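Local coordinates for protein homospermidine synthase (Legionella pneumophila subsp. pneumophila str. Philadelphia 1, PDB 2PH5) that probably synthesises the polyamine homospermidine and binds NAD in a Rossmann-type nucleotide-binding domain, at residues N193-T197 against L198-V202; H249-H252 against D253-S256; A370-Y373 against G374-S378. One frame throughout, in Å; residues are numbered along the deposited sequence.

Contact 1: residues N193-T197 against L198-V202; sequences NLAMT and LGIKV
L194 and L198, one helical turn apart, meet by their methyl ends where helix 188-197 stops. With CG of L194 anti to its own backbone N (chi1 169°), the branch is carried along the helix side toward L198, and CD1 of L194 lies 3.5 Å from CD2 of L198. The carbonyl of L194 lies beneath the same leucine: its O receives a weak bond from L198 N (3.1 Å) and is overlaid by the L198 side chain, whose CD1 comes to 3.4 Å from L194 O. L194 also packs on L171 and L172 of helix 158-176.

A195 has the busier carbonyl. I200 N binds A195 O at 3.2 Å, and L198 N adds a weak second bond to this oxygen. CG1 of I200, beside its backbone N, rests on A195 O, while A195 CB approaches I200 CG1 at 4.4 Å. M196, present as selenomethionine, takes part through its backbone: G199 N reaches M196 O at 2.9 Å. T197 turns CG2 in between its backbone N and carbonyl carbon, and that methyl touches CD1 of L198 (3.7 Å).

The bonds from I200 to A195 and from G199 to M196, with positive phi at G199, define a Schellman motif, and the A195-I200 contact is the apolar pairing that usually accompanies it. Beyond it, K201 and V202 form a classic beta bulge opposite M364 as the chain enters strand 202-213. Chemically, the motif gives the last helical carbonyls N-H partners from residues already leaving the helix, while L198 and I200 lay apolar groups against the oxygens of L194 and A195 respectively, which probably limits the access of water to these two carbonyls.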
ATOM      1  N   ASN A 193      19.358 -30.352  15.862  1.00 29.87           N
ATOM      2  CA  ASN A 193      20.714 -30.264  16.384  1.00 30.41           C
ATOM      3  C   ASN A 193      21.646 -29.521  15.430  1.00 30.65           C
ATOM      4  O   ASN A 193      22.461 -28.708  15.866  1.00 30.69           O
ATOM      5  CB  ASN A 193      21.236 -31.669  16.677  1.00 31.60           C
ATOM      6  CG  ASN A 193      22.729 -31.705  16.862  1.00 33.61           C
ATOM      7  OD1 ASN A 193      23.479 -31.886  15.896  1.00 33.96           O
ATOM      8  ND2 ASN A 193      23.182 -31.518  18.102  1.00 32.27           N
ATOM      9  N   LEU A 194      21.527 -29.807  14.135  1.00 31.23           N
ATOM     10  CA  LEU A 194      22.335 -29.139  13.121  1.00 29.86           C
ATOM     11  C   LEU A 194      21.991 -27.657  13.100  1.00 32.32           C
ATOM     12  O   LEU A 194      22.863 -26.815  12.909  1.00 34.02           O
ATOM     13  CB  LEU A 194      22.076 -29.732  11.733  1.00 27.72           C
ATOM     14  CG  LEU A 194      22.667 -28.921  10.569  1.00 24.40           C
ATOM     15  CD1 LEU A 194      24.171 -28.879  10.691  1.00 22.63           C
ATOM     16  CD2 LEU A 194      22.258 -29.528   9.244  1.00 23.45           C
ATOM     17  N   ALA A 195      20.716 -27.334  13.300  1.00 34.36           N
ATOM     18  CA  ALA A 195      20.306 -25.932  13.292  1.00 35.21           C
ATOM     19  C   ALA A 195      20.943 -25.187  14.454  1.00 35.66           C
ATOM     20  O   ALA A 195      21.439 -24.073  14.294  1.00 35.56           O
ATOM     21  CB  ALA A 195      18.784 -25.822  13.365  1.00 32.36           C
HETATM   22  N   MSE A 196      20.931 -25.810  15.625  1.00 36.67           N
HETATM   23  CA  MSE A 196      21.504 -25.191  16.806  1.00 38.83           C
HETATM   24  C   MSE A 196      23.026 -25.082  16.714  1.00 37.38           C
HETATM   25  O   MSE A 196      23.597 -24.038  17.023  1.00 36.00           O
HETATM   26  CB  MSE A 196      21.127 -25.987  18.044  1.00 44.27           C
HETATM   27  CG  MSE A 196      21.729 -25.431  19.316  1.00 54.26           C
HETATM   28 SE   MSE A 196      21.653 -26.726  20.745  1.00 68.52          SE
HETATM   29  CE  MSE A 196      23.301 -27.653  20.308  1.00 62.97           C
ATOM     30  N   THR A 197      23.681 -26.157  16.288  1.00 35.78           N
ATOM     31  CA  THR A 197      25.132 -26.152  16.170  1.00 35.54           C
ATOM     32  C   THR A 197      25.594 -25.086  15.178  1.00 34.74           C
ATOM     33  O   THR A 197      26.727 -24.610  15.255  1.00 34.80           O
ATOM     34  CB  THR A 197      25.672 -27.569  15.776  1.00 35.94           C
ATOM     35  OG1 THR A 197      27.084 -27.509  15.547  1.00 36.77           O
ATOM     36  CG2 THR A 197      24.990 -28.088  14.538  1.00 37.18           C
ATOM     37  N   LEU A 198      24.708 -24.695  14.262  1.00 32.41           N
ATOM     38  CA  LEU A 198      25.024 -23.656  13.278  1.00 30.60           C
ATOM     39  C   LEU A 198      24.679 -22.234  13.738  1.00 29.32           C
ATOM     40  O   LEU A 198      24.945 -21.271  13.022  1.00 29.36           O
ATOM     41  CB  LEU A 198      24.320 -23.947  11.949  1.00 31.04           C
ATOM     42  CG  LEU A 198      25.098 -24.811  10.953  1.00 31.90           C
ATOM     43  CD1 LEU A 198      25.878 -25.897  11.681  1.00 34.44           C
ATOM     44  CD2 LEU A 198      24.131 -25.408   9.959  1.00 29.27           C
ATOM     45  N   GLY A 199      24.077 -22.100  14.919  1.00 28.27           N
ATOM     46  CA  GLY A 199      23.752 -20.778  15.439  1.00 27.98           C
ATOM     47  C   GLY A 199      22.517 -20.083  14.892  1.00 27.80           C
ATOM     48  O   GLY A 199      22.349 -18.870  15.042  1.00 26.21           O
ATOM     49  N   ILE A 200      21.649 -20.860  14.258  1.00 27.21           N
ATOM     50  CA  ILE A 200      20.424 -20.336  13.697  1.00 26.02           C
ATOM     51  C   ILE A 200      19.521 -19.857  14.812  1.00 26.29           C
ATOM     52  O   ILE A 200      19.068 -20.649  15.639  1.00 26.20           O
ATOM     53  CB  ILE A 200      19.678 -21.407  12.913  1.00 25.74           C
ATOM     54  CG1 ILE A 200      20.627 -22.062  11.906  1.00 27.82           C
ATOM     55  CG2 ILE A 200      18.491 -20.787  12.195  1.00 25.98           C
ATOM     56  CD1 ILE A 200      21.216 -21.097  10.903  1.00 28.06           C
ATOM     57  N   LYS A 201      19.262 -18.556  14.832  1.00 25.26           N
ATOM     58  CA  LYS A 201      18.408 -17.967  15.851  1.00 25.83           C
ATOM     59  C   LYS A 201      17.003 -17.704  15.321  1.00 25.53           C
ATOM     60  O   LYS A 201      16.035 -17.695  16.081  1.00 23.11           O
ATOM     61  CB  LYS A 201      19.016 -16.656  16.347  1.00 28.11           C
ATOM     62  CG  LYS A 201      20.318 -16.814  17.103  1.00 30.77           C
ATOM     63  CD  LYS A 201      20.892 -15.450  17.445  1.00 32.89           C
ATOM     64  CE  LYS A 201      22.094 -15.555  18.352  1.00 33.44           C
ATOM     65  NZ  LYS A 201      22.456 -14.202  18.849  1.00 36.99           N
ATOM     66  N   VAL A 202      16.895 -17.493  14.014  1.00 25.48           N
ATOM     67  CA  VAL A 202      15.606 -17.218  13.405  1.00 24.99           C
ATOM     68  C   VAL A 202      15.567 -17.596  11.924  1.00 25.59           C
ATOM     69  O   VAL A 202      16.525 -17.370  11.179  1.00 26.35           O
ATOM     70  CB  VAL A 202      15.225 -15.714  13.587  1.00 25.70           C
ATOM     71  CG1 VAL A 202      16.376 -14.834  13.168  1.00 27.71           C
ATOM     72  CG2 VAL A 202      13.978 -15.366  12.778  1.00 25.98           C
TER

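Contact 2: residues H249-H252 against D253-S256; sequences HWPH and DAYS
D253 lays its carboxylate over one face of the H252 imidazole, the two planes 25° apart and the side chains running alongside each other in the same direction. Both residues hold CG between backbone N and carbonyl carbon (chi1 58° for H252, 44° for D253), which brings the neighbouring groups into this stack. D253 CG sits 3.3 Å above the H252 ring plane, offset toward its rim, and D253 CB adds a CH-pi contact. OD2 of D253 is 3.1 Å from NE2 of H252, but it stands well off the ring plane, past the rim, and the angle is too poor for a hydrogen bond; OD1 is the oxygen nearer the ring axis. The carboxylate finds its firm partner in R470, which makes a salt bridge to OD1. On the OD2 side comes E474 of the second subunit, probably a purification-tag residue; two acids so close could raise the proton affinity of one of them.

P251 to A254 is a type I beta turn, with H252 and D253 at its corners, leading into strand 254-255, an outer strand, within this chain, of a small antiparallel sheet. The turn is closed at A254, whose N donates to P251 O at 3.2 Å. A254 CB then presses on P251 CB at 3.5 Å and covers part of one indole face of W250, 3.7 Å above its plane; CD of P251 lies over that same face. I265 and L267 of strand 264-267 also touch A254.

Y255 meets the indole through its backbone, its N lying 4.0 Å from W250 CZ2. It pairs with Y266 in the sheet. At S256 the hydroxyl stands at the indole edge, near the ring plane, with OG 3.9 Å from W250 CH2, and gives a weak hydrogen bond to A264 O.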
ATOM      1  N   HIS A 249      13.012 -10.429  24.348  1.00 32.75           N
ATOM      2  CA  HIS A 249      11.985  -9.386  24.481  1.00 33.26           C
ATOM      3  C   HIS A 249      10.584  -9.969  24.310  1.00 32.78           C
ATOM      4  O   HIS A 249      10.383 -10.887  23.524  1.00 33.39           O
ATOM      5  CB  HIS A 249      12.228  -8.308  23.425  1.00 33.21           C
ATOM      6  CG  HIS A 249      13.531  -7.591  23.586  1.00 33.48           C
ATOM      7  ND1 HIS A 249      13.671  -6.475  24.382  1.00 33.17           N
ATOM      8  CD2 HIS A 249      14.758  -7.843  23.071  1.00 33.19           C
ATOM      9  CE1 HIS A 249      14.928  -6.069  24.349  1.00 34.70           C
ATOM     10  NE2 HIS A 249      15.609  -6.882  23.561  1.00 33.86           N
ATOM     11  N   TRP A 250       9.609  -9.446  25.040  1.00 32.70           N
ATOM     12  CA  TRP A 250       8.251  -9.972  24.917  1.00 31.85           C
ATOM     13  C   TRP A 250       7.327  -8.899  24.338  1.00 30.88           C
ATOM     14  O   TRP A 250       7.110  -7.863  24.957  1.00 32.45           O
ATOM     15  CB  TRP A 250       7.760 -10.463  26.285  1.00 30.26           C
ATOM     16  CG  TRP A 250       6.389 -11.040  26.261  1.00 30.36           C
ATOM     17  CD1 TRP A 250       5.225 -10.407  26.600  1.00 31.10           C
ATOM     18  CD2 TRP A 250       6.018 -12.350  25.817  1.00 31.15           C
ATOM     19  NE1 TRP A 250       4.153 -11.240  26.391  1.00 31.29           N
ATOM     20  CE2 TRP A 250       4.610 -12.439  25.910  1.00 30.85           C
ATOM     21  CE3 TRP A 250       6.738 -13.458  25.346  1.00 31.87           C
ATOM     22  CZ2 TRP A 250       3.904 -13.591  25.551  1.00 31.58           C
ATOM     23  CZ3 TRP A 250       6.035 -14.608  24.986  1.00 32.71           C
ATOM     24  CH2 TRP A 250       4.630 -14.663  25.091  1.00 32.46           C
ATOM     25  N   PRO A 251       6.772  -9.137  23.136  1.00 30.43           N
ATOM     26  CA  PRO A 251       5.879  -8.164  22.495  1.00 31.32           C
ATOM     27  C   PRO A 251       4.757  -7.704  23.425  1.00 32.31           C
ATOM     28  O   PRO A 251       4.131  -8.519  24.092  1.00 32.09           O
ATOM     29  CB  PRO A 251       5.345  -8.930  21.280  1.00 31.06           C
ATOM     30  CG  PRO A 251       6.420  -9.935  20.990  1.00 28.85           C
ATOM     31  CD  PRO A 251       6.802 -10.398  22.372  1.00 30.32           C
ATOM     32  N   HIS A 252       4.506  -6.399  23.462  1.00 33.94           N
ATOM     33  CA  HIS A 252       3.463  -5.848  24.322  1.00 34.67           C
ATOM     34  C   HIS A 252       2.089  -6.458  24.063  1.00 33.89           C
ATOM     35  O   HIS A 252       1.330  -6.710  25.000  1.00 33.01           O
ATOM     36  CB  HIS A 252       3.372  -4.327  24.144  1.00 37.29           C
ATOM     37  CG  HIS A 252       3.105  -3.901  22.733  1.00 41.13           C
ATOM     38  ND1 HIS A 252       4.039  -4.032  21.727  1.00 42.43           N
ATOM     39  CD2 HIS A 252       1.995  -3.389  22.151  1.00 41.31           C
ATOM     40  CE1 HIS A 252       3.514  -3.620  20.585  1.00 41.58           C
ATOM     41  NE2 HIS A 252       2.275  -3.226  20.815  1.00 41.70           N
ATOM     42  N   ASP A 253       1.780  -6.688  22.789  1.00 33.46           N
ATOM     43  CA  ASP A 253       0.489  -7.247  22.382  1.00 32.57           C
ATOM     44  C   ASP A 253       0.527  -8.748  22.084  1.00 32.02           C
ATOM     45  O   ASP A 253      -0.247  -9.255  21.271  1.00 31.88           O
ATOM     46  CB  ASP A 253      -0.044  -6.486  21.160  1.00 31.90           C
ATOM     47  CG  ASP A 253       1.032  -6.226  20.106  1.00 32.84           C
ATOM     48  OD1 ASP A 253       2.114  -6.845  20.187  1.00 30.66           O
ATOM     49  OD2 ASP A 253       0.788  -5.407  19.190  1.00 32.56           O
ATOM     50  N   ALA A 254       1.422  -9.456  22.766  1.00 32.04           N
ATOM     51  CA  ALA A 254       1.565 -10.892  22.570  1.00 32.22           C
ATOM     52  C   ALA A 254       0.895 -11.716  23.661  1.00 33.10           C
ATOM     53  O   ALA A 254       0.659 -11.235  24.769  1.00 33.13           O
ATOM     54  CB  ALA A 254       3.035 -11.259  22.483  1.00 32.69           C
ATOM     55  N   TYR A 255       0.596 -12.966  23.323  1.00 34.50           N
ATOM     56  CA  TYR A 255      -0.032 -13.901  24.239  1.00 36.67           C
ATOM     57  C   TYR A 255       0.157 -15.341  23.750  1.00 39.01           C
ATOM     58  O   TYR A 255       0.375 -15.589  22.559  1.00 37.49           O
ATOM     59  CB  TYR A 255      -1.526 -13.601  24.385  1.00 36.24           C
ATOM     60  CG  TYR A 255      -2.313 -13.708  23.098  1.00 37.85           C
ATOM     61  CD1 TYR A 255      -2.271 -12.689  22.145  1.00 38.41           C
ATOM     62  CD2 TYR A 255      -3.101 -14.834  22.831  1.00 38.65           C
ATOM     63  CE1 TYR A 255      -2.998 -12.785  20.958  1.00 38.99           C
ATOM     64  CE2 TYR A 255      -3.830 -14.943  21.646  1.00 38.55           C
ATOM     65  CZ  TYR A 255      -3.773 -13.910  20.716  1.00 39.31           C
ATOM     66  OH  TYR A 255      -4.495 -13.993  19.549  1.00 39.25           O
ATOM     67  N   SER A 256       0.075 -16.283  24.683  1.00 40.81           N
ATOM     68  CA  SER A 256       0.234 -17.692  24.367  1.00 43.52           C
ATOM     69  C   SER A 256      -0.976 -18.483  24.821  1.00 45.07           C
ATOM     70  O   SER A 256      -1.768 -18.008  25.628  1.00 44.19           O
ATOM     71  CB  SER A 256       1.485 -18.256  25.039  1.00 43.54           C
ATOM     72  OG  SER A 256       2.644 -17.958  24.286  1.00 47.53           O
TER

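Contact 3: residues A370-Y373 against G374-S378; sequences AYWY and GSTLS
W372 and G374 meet through van der Waals contact between the indole and the backbone two residues on. The six-membered ring of W372 leans forward along its own strand, CG being anti to the backbone N (chi1 -172°), and CZ3 comes to 3.3 Å from G374 N while CH2 reaches G374 CA at 3.5 Å. Having no CB, which would collide with W372 CH2 and Y373 O, G374 lets the ring lie this close, and its backbone is stretched almost flat. From the preceding residue, Y373 sets CD1 3.4 Å from G374 N. Farther on, W372 CH2 is 3.8 Å from S375 N.

The polar side chains bond outside the strand. W372 NE1 makes a weak hydrogen bond to A206 O, Y371 OH bonds N173, T376 OG1 binds E358, and S375 OG is held by both Q395 and the carbonyl of L434. S378, at the N-cap of helix 379-385, caps E381 N through OG.

The two halves of strand 370-378 run at 57° to each other, so the strand is strongly bent or coiled along its length. It is the second arm of a beta hairpin with strand 352-364 and has strand 436-442 on its other flank. Y371 and Y373 pack on helix 158-176, which begins with the NAD-binding residues A158, N159 and P160, whereas W372 meets P281 and L362.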
ATOM      1  N   ALA A 370      23.661 -13.802   7.159  1.00 28.62           N
ATOM      2  CA  ALA A 370      22.321 -14.286   6.841  1.00 27.25           C
ATOM      3  C   ALA A 370      22.389 -15.037   5.520  1.00 25.31           C
ATOM      4  O   ALA A 370      23.108 -14.640   4.604  1.00 25.12           O
ATOM      5  CB  ALA A 370      21.340 -13.130   6.743  1.00 26.59           C
ATOM      6  N   TYR A 371      21.631 -16.122   5.431  1.00 25.24           N
ATOM      7  CA  TYR A 371      21.601 -16.964   4.238  1.00 23.23           C
ATOM      8  C   TYR A 371      20.173 -17.138   3.721  1.00 22.95           C
ATOM      9  O   TYR A 371      19.255 -17.445   4.486  1.00 23.24           O
ATOM     10  CB  TYR A 371      22.178 -18.332   4.577  1.00 21.46           C
ATOM     11  CG  TYR A 371      22.389 -19.228   3.385  1.00 23.10           C
ATOM     12  CD1 TYR A 371      23.472 -19.034   2.526  1.00 23.28           C
ATOM     13  CD2 TYR A 371      21.529 -20.293   3.130  1.00 21.73           C
ATOM     14  CE1 TYR A 371      23.701 -19.877   1.448  1.00 22.54           C
ATOM     15  CE2 TYR A 371      21.746 -21.142   2.057  1.00 24.66           C
ATOM     16  CZ  TYR A 371      22.835 -20.929   1.220  1.00 24.59           C
ATOM     17  OH  TYR A 371      23.051 -21.778   0.161  1.00 26.54           O
ATOM     18  N   TRP A 372      19.999 -16.950   2.419  1.00 22.55           N
ATOM     19  CA  TRP A 372      18.691 -17.101   1.794  1.00 23.94           C
ATOM     20  C   TRP A 372      18.792 -18.125   0.679  1.00 25.23           C
ATOM     21  O   TRP A 372      19.595 -17.972  -0.243  1.00 24.64           O
ATOM     22  CB  TRP A 372      18.217 -15.781   1.197  1.00 24.19           C
ATOM     23  CG  TRP A 372      16.804 -15.797   0.702  1.00 26.15           C
ATOM     24  CD1 TRP A 372      15.693 -15.343   1.368  1.00 26.97           C
ATOM     25  CD2 TRP A 372      16.343 -16.248  -0.581  1.00 26.65           C
ATOM     26  NE1 TRP A 372      14.577 -15.476   0.575  1.00 23.47           N
ATOM     27  CE2 TRP A 372      14.948 -16.028  -0.624  1.00 25.50           C
ATOM     28  CE3 TRP A 372      16.972 -16.815  -1.698  1.00 24.84           C
ATOM     29  CZ2 TRP A 372      14.173 -16.354  -1.740  1.00 26.70           C
ATOM     30  CZ3 TRP A 372      16.203 -17.142  -2.811  1.00 25.67           C
ATOM     31  CH2 TRP A 372      14.814 -16.908  -2.823  1.00 25.90           C
ATOM     32  N   TYR A 373      17.976 -19.167   0.769  1.00 25.53           N
ATOM     33  CA  TYR A 373      17.959 -20.206  -0.242  1.00 25.07           C
ATOM     34  C   TYR A 373      16.528 -20.342  -0.730  1.00 24.52           C
ATOM     35  O   TYR A 373      15.612 -20.465   0.076  1.00 24.41           O
ATOM     36  CB  TYR A 373      18.448 -21.528   0.346  1.00 25.76           C
ATOM     37  CG  TYR A 373      18.557 -22.619  -0.678  1.00 27.26           C
ATOM     38  CD1 TYR A 373      17.441 -23.350  -1.059  1.00 27.96           C
ATOM     39  CD2 TYR A 373      19.776 -22.901  -1.296  1.00 29.83           C
ATOM     40  CE1 TYR A 373      17.530 -24.334  -2.024  1.00 30.37           C
ATOM     41  CE2 TYR A 373      19.881 -23.890  -2.272  1.00 28.37           C
ATOM     42  CZ  TYR A 373      18.752 -24.604  -2.628  1.00 31.01           C
ATOM     43  OH  TYR A 373      18.823 -25.616  -3.561  1.00 32.18           O
ATOM     44  N   GLY A 374      16.338 -20.301  -2.046  1.00 23.84           N
ATOM     45  CA  GLY A 374      15.000 -20.410  -2.593  1.00 23.69           C
ATOM     46  C   GLY A 374      14.896 -20.341  -4.106  1.00 24.46           C
ATOM     47  O   GLY A 374      15.880 -20.527  -4.828  1.00 24.28           O
ATOM     48  N   SER A 375      13.684 -20.069  -4.579  1.00 23.48           N
ATOM     49  CA  SER A 375      13.396 -19.990  -6.003  1.00 23.70           C
ATOM     50  C   SER A 375      13.031 -18.599  -6.481  1.00 23.15           C
ATOM     51  O   SER A 375      12.202 -17.925  -5.880  1.00 22.82           O
ATOM     52  CB  SER A 375      12.251 -20.942  -6.354  1.00 26.43           C
ATOM     53  OG  SER A 375      11.577 -20.526  -7.528  1.00 26.91           O
ATOM     54  N   THR A 376      13.669 -18.171  -7.563  1.00 23.05           N
ATOM     55  CA  THR A 376      13.383 -16.877  -8.154  1.00 22.55           C
ATOM     56  C   THR A 376      12.914 -17.208  -9.555  1.00 21.52           C
ATOM     57  O   THR A 376      13.727 -17.455 -10.443  1.00 24.74           O
ATOM     58  CB  THR A 376      14.621 -15.998  -8.247  1.00 22.61           C
ATOM     59  OG1 THR A 376      15.210 -15.866  -6.950  1.00 27.72           O
ATOM     60  CG2 THR A 376      14.242 -14.616  -8.770  1.00 23.83           C
ATOM     61  N   LEU A 377      11.600 -17.244  -9.739  1.00 20.59           N
ATOM     62  CA  LEU A 377      11.006 -17.564 -11.032  1.00 20.47           C
ATOM     63  C   LEU A 377      10.291 -16.348 -11.605  1.00 20.01           C
ATOM     64  O   LEU A 377       9.479 -15.720 -10.928  1.00 21.41           O
ATOM     65  CB  LEU A 377      10.001 -18.717 -10.886  1.00 18.83           C
ATOM     66  CG  LEU A 377       9.179 -19.076 -12.134  1.00 20.14           C
ATOM     67  CD1 LEU A 377      10.108 -19.642 -13.194  1.00 18.66           C
ATOM     68  CD2 LEU A 377       8.078 -20.087 -11.792  1.00 17.38           C
ATOM     69  N   SER A 378      10.598 -16.017 -12.853  1.00 19.59           N
ATOM     70  CA  SER A 378       9.963 -14.888 -13.510  1.00 18.76           C
ATOM     71  C   SER A 378       8.780 -15.416 -14.293  1.00 19.44           C
ATOM     72  O   SER A 378       8.702 -16.616 -14.585  1.00 17.83           O
ATOM     73  CB  SER A 378      10.925 -14.211 -14.476  1.00 19.47           C
ATOM     74  OG  SER A 378      11.199 -15.066 -15.573  1.00 21.68           O
TER

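The three contacts follow one another along the chain; none nests within or crosses another, and each closes a short local path with no residues between its segments. Contact 1 ends helix 188-197 and delivers the chain to strand 202-213 of the mixed sheet. Contact 2 turns the chain into strand 254-255 of the small antiparallel sheet, close to the second subunit, its centre about 24 Å from that of contact 1. Contact 3 returns to the mixed sheet, two strands from 202-213, with strand 352-364 between; its nearest atoms are about 7 Å from contact 1 and about 18 Å from contact 2. All three belong to the part related to the C-terminal domain of saccharopine dehydrogenase.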